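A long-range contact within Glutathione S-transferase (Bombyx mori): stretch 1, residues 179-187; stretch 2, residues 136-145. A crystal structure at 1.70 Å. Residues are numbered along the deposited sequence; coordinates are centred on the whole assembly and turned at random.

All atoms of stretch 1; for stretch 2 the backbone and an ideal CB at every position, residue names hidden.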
# COMPACT_ATOMS: atom_id res chain seq x y z
N LYS B 179 8.91 -15.20 -21.57
CA LYS B 179 9.12 -14.09 -22.49
C LYS B 179 9.44 -12.79 -21.77
O LYS B 179 10.00 -11.88 -22.39
CB LYS B 179 7.88 -13.92 -23.39
CG LYS B 179 6.67 -13.28 -22.72
CD LYS B 179 5.77 -12.60 -23.76
CE LYS B 179 4.30 -12.71 -23.39
NZ LYS B 179 3.40 -12.43 -24.56
N TYR B 180 9.13 -12.70 -20.47
CA TYR B 180 9.52 -11.56 -19.64
C TYR B 180 10.92 -11.84 -19.11
O TYR B 180 11.11 -12.31 -17.99
CB TYR B 180 8.49 -11.32 -18.54
CG TYR B 180 7.15 -11.01 -19.14
CD1 TYR B 180 6.85 -9.72 -19.58
CD2 TYR B 180 6.19 -12.00 -19.32
CE1 TYR B 180 5.63 -9.42 -20.16
CE2 TYR B 180 4.97 -11.72 -19.91
CZ TYR B 180 4.70 -10.42 -20.33
OH TYR B 180 3.49 -10.10 -20.90
N THR B 181 11.92 -11.49 -19.93
CA THR B 181 13.30 -11.94 -19.74
C THR B 181 13.83 -11.60 -18.36
O THR B 181 14.39 -12.45 -17.66
CB THR B 181 14.18 -11.30 -20.82
OG1 THR B 181 13.71 -11.69 -22.11
CG2 THR B 181 15.61 -11.72 -20.64
N LYS B 182 13.69 -10.34 -17.96
CA LYS B 182 14.28 -9.90 -16.71
C LYS B 182 13.52 -10.45 -15.51
O LYS B 182 14.14 -10.83 -14.51
CB LYS B 182 14.35 -8.37 -16.68
CG LYS B 182 15.10 -7.80 -17.89
CD LYS B 182 15.24 -6.29 -17.81
CE LYS B 182 16.21 -5.76 -18.86
NZ LYS B 182 17.57 -6.36 -18.73
N ILE B 183 12.19 -10.52 -15.58
CA ILE B 183 11.44 -11.16 -14.51
C ILE B 183 11.89 -12.61 -14.34
O ILE B 183 12.23 -13.05 -13.24
CB ILE B 183 9.92 -11.10 -14.78
CG1 ILE B 183 9.40 -9.66 -14.72
CG2 ILE B 183 9.18 -11.95 -13.76
CD1 ILE B 183 7.90 -9.56 -15.02
N HIS B 184 11.91 -13.37 -15.44
CA HIS B 184 12.27 -14.78 -15.37
C HIS B 184 13.64 -14.97 -14.74
O HIS B 184 13.83 -15.83 -13.87
CB HIS B 184 12.21 -15.40 -16.78
CG HIS B 184 12.33 -16.89 -16.78
ND1 HIS B 184 13.54 -17.55 -16.87
CD2 HIS B 184 11.38 -17.86 -16.71
CE1 HIS B 184 13.33 -18.85 -16.85
NE2 HIS B 184 12.03 -19.07 -16.75
N LYS B 185 14.62 -14.15 -15.13
CA LYS B 185 15.95 -14.24 -14.55
C LYS B 185 15.94 -13.87 -13.07
O LYS B 185 16.51 -14.58 -12.24
CB LYS B 185 16.91 -13.33 -15.32
CG LYS B 185 18.34 -13.33 -14.82
CD LYS B 185 18.95 -14.72 -14.80
CE LYS B 185 20.47 -14.64 -14.62
NZ LYS B 185 20.97 -13.23 -14.66
N TRP B 186 15.29 -12.75 -12.72
CA TRP B 186 15.21 -12.32 -11.32
C TRP B 186 14.56 -13.39 -10.45
O TRP B 186 15.08 -13.72 -9.37
CB TRP B 186 14.43 -11.00 -11.26
CG TRP B 186 13.73 -10.69 -9.96
CD1 TRP B 186 14.28 -10.14 -8.84
CD2 TRP B 186 12.33 -10.86 -9.67
NE1 TRP B 186 13.33 -9.98 -7.87
CE2 TRP B 186 12.12 -10.41 -8.35
CE3 TRP B 186 11.24 -11.34 -10.40
CZ2 TRP B 186 10.86 -10.42 -7.75
CZ3 TRP B 186 10.00 -11.38 -9.80
CH2 TRP B 186 9.82 -10.92 -8.48
N TYR B 187 13.44 -13.93 -10.90
CA TYR B 187 12.70 -14.93 -10.13
C TYR B 187 13.54 -16.18 -9.92
O TYR B 187 13.63 -16.71 -8.80
CB TYR B 187 11.40 -15.24 -10.87
CG TYR B 187 10.49 -16.27 -10.25
CD1 TYR B 187 9.68 -15.96 -9.15
CD2 TYR B 187 10.39 -17.54 -10.80
CE1 TYR B 187 8.82 -16.92 -8.62
CE2 TYR B 187 9.56 -18.48 -10.28
CZ TYR B 187 8.77 -18.18 -9.19
OH TYR B 187 7.94 -19.15 -8.70
N UNK B 136 2.90 -8.11 -15.68
CA UNK B 136 4.24 -8.58 -16.00
C UNK B 136 4.98 -7.55 -16.84
O UNK B 136 6.16 -7.27 -16.60
CB UNK B 136 4.18 -9.92 -16.73
N UNK B 137 4.29 -6.95 -17.83
CA UNK B 137 4.94 -5.97 -18.69
C UNK B 137 5.42 -4.76 -17.88
O UNK B 137 6.53 -4.25 -18.11
CB UNK B 137 3.98 -5.52 -19.80
N UNK B 138 4.62 -4.32 -16.91
CA UNK B 138 4.99 -3.17 -16.09
C UNK B 138 6.19 -3.51 -15.21
O UNK B 138 7.15 -2.73 -15.12
CB UNK B 138 3.81 -2.72 -15.23
N UNK B 139 6.19 -4.69 -14.56
CA UNK B 139 7.35 -5.06 -13.75
C UNK B 139 8.59 -5.25 -14.62
O UNK B 139 9.69 -4.83 -14.24
CB UNK B 139 7.06 -6.34 -12.96
N UNK B 140 8.43 -5.87 -15.79
CA UNK B 140 9.54 -5.98 -16.73
C UNK B 140 10.06 -4.60 -17.11
O UNK B 140 11.27 -4.39 -17.19
CB UNK B 140 9.11 -6.75 -17.98
N UNK B 141 9.14 -3.65 -17.32
CA UNK B 141 9.56 -2.29 -17.64
C UNK B 141 10.35 -1.68 -16.50
O UNK B 141 11.40 -1.05 -16.73
CB UNK B 141 8.35 -1.42 -17.96
N UNK B 142 9.89 -1.88 -15.26
CA UNK B 142 10.60 -1.31 -14.12
C UNK B 142 12.00 -1.91 -14.00
O UNK B 142 12.98 -1.17 -13.78
CB UNK B 142 9.81 -1.54 -12.83
N UNK B 143 12.13 -3.23 -14.18
CA UNK B 143 13.45 -3.86 -14.11
C UNK B 143 14.36 -3.37 -15.23
O UNK B 143 15.57 -3.22 -15.03
CB UNK B 143 13.32 -5.38 -14.18
N UNK B 144 13.80 -3.12 -16.42
CA UNK B 144 14.59 -2.59 -17.53
C UNK B 144 15.12 -1.20 -17.21
O UNK B 144 16.29 -0.89 -17.47
CB UNK B 144 13.75 -2.55 -18.81
N UNK B 145 14.28 -0.35 -16.62
CA UNK B 145 14.68 1.04 -16.40
C UNK B 145 15.70 1.16 -15.27
O UNK B 145 16.67 1.91 -15.39
CB UNK B 145 13.45 1.90 -16.09

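Position 136 points its CA-to-CB bond toward stretch 1. The ideal CB lies 3.7 Å from Tyr-180 CZ and 4.1 Å from Ile-183 CD1. An aromatic ring and a methyl group favour an apolar side chain; leucine, isoleucine, valine or methionine would be reasonable. The residue is Leu-136. Its CB sits over one face of the Tyr-180 ring, 3.6 Å from the centroid, a CH-pi contact. Its CD2 meets Ile-183 CD1 at 3.7 Å.

Position 137 points away, although its ideal CB is 4.2 Å from Tyr-180 CE1. Many polar residues would fit. It is Asp-137, and its carboxylate makes no hydrogen bond to stretch 1.

Position 138 points away and has nothing of stretch 1 near its CB. The visible atoms set no preference. It is Val-138.

Position 139 points toward stretch 1. Its ideal CB is 3.9 Å from Ile-183 CD1, and the Trp-186 ring lies farther on. A medium or large apolar residue suits it. Leu-139 is found, and its CD2 reaches Trp-186 CZ3 at 4.2 Å.

Position 140 points sideways. The CB is near Tyr-180 CD1 and Ile-183 CD1, which would suit an apolar chain. However, the first turn of the stretch 1 helix offers free backbone NH groups, so an acceptor long enough to reach them is attractive: glutamate or glutamine. The residue is Glu-140. Lys-182 N donates to OE2 at 3.0 Å and Ile-183 N donates to OE1 at 3.1 Å, both nearly straight. A weak bond from Lys-182 N to OE1 measures 3.2 Å.

Positions 141 and 142 have no stretch 1 atoms near their CBs, so the choice is open. Thr-141 OG1 donates to Asp-137 O at 2.8 Å. Tyr-142 bonds elsewhere in the structure.

Position 143 points toward stretch 1, with its ideal CB 4.0 Å from Lys-182 CB. Aliphatic surface favours leucine, isoleucine or methionine. Leu-143 places CD1 3.9 Å from Ile-183 CG1. With residues 136, 139 and 140 it forms the hole that holds Ile-183.

Position 144 points sideways; its ideal CB is 4.0 Å from Lys-182 CE. Small or polar residues would suit. Thr-144 OG1 donates to Glu-140 O at 2.8 Å and touches Lys-182 CD at 3.4 Å.

Position 145 points away, with nothing of stretch 1 near its CB, so the visible atoms set no preference. It is Arg-145, which does not touch stretch 1.

Stretch 2 (136-145) LDVLETYLTR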
# COMPACT_ATOMS: atom_id res chain seq x y z
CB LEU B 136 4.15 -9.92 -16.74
CG LEU B 136 3.62 -11.06 -15.86
CD1 LEU B 136 3.17 -12.24 -16.70
CD2 LEU B 136 4.69 -11.48 -14.85
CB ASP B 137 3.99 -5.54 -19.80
CG ASP B 137 4.71 -4.82 -20.93
OD1 ASP B 137 5.54 -5.46 -21.61
OD2 ASP B 137 4.45 -3.62 -21.11
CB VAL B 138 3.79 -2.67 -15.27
CG1 VAL B 138 4.25 -1.64 -14.22
CG2 VAL B 138 2.72 -2.07 -16.17
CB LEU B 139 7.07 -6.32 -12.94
CG LEU B 139 8.22 -6.77 -12.01
CD1 LEU B 139 8.66 -5.67 -11.05
CD2 LEU B 139 7.87 -8.06 -11.24
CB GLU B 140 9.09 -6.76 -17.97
CG GLU B 140 10.18 -6.96 -19.04
CD GLU B 140 11.09 -8.14 -18.74
OE1 GLU B 140 10.79 -8.90 -17.79
OE2 GLU B 140 12.11 -8.31 -19.44
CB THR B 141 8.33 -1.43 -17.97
OG1 THR B 141 7.71 -1.91 -19.16
CG2 THR B 141 8.74 0.01 -18.17
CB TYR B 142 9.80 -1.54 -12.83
CG TYR B 142 8.73 -0.47 -12.55
CD1 TYR B 142 9.06 0.89 -12.55
CD2 TYR B 142 7.41 -0.83 -12.31
CE1 TYR B 142 8.08 1.87 -12.30
CE2 TYR B 142 6.43 0.13 -12.07
CZ TYR B 142 6.77 1.48 -12.05
OH TYR B 142 5.80 2.44 -11.81
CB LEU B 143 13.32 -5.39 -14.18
CG LEU B 143 12.68 -6.07 -12.96
CD1 LEU B 143 12.39 -7.54 -13.30
CD2 LEU B 143 13.57 -5.94 -11.72
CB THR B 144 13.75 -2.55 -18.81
OG1 THR B 144 13.25 -3.86 -19.11
CG2 THR B 144 14.60 -2.05 -19.98
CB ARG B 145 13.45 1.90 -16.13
CG ARG B 145 12.52 1.95 -17.33
CD ARG B 145 11.43 2.98 -17.14
NE ARG B 145 10.44 2.94 -18.22
CZ ARG B 145 9.32 3.65 -18.21
NH1 ARG B 145 9.05 4.44 -17.18
NH2 ARG B 145 8.46 3.56 -19.22
O HOH W 1 11.68 -8.82 -22.21
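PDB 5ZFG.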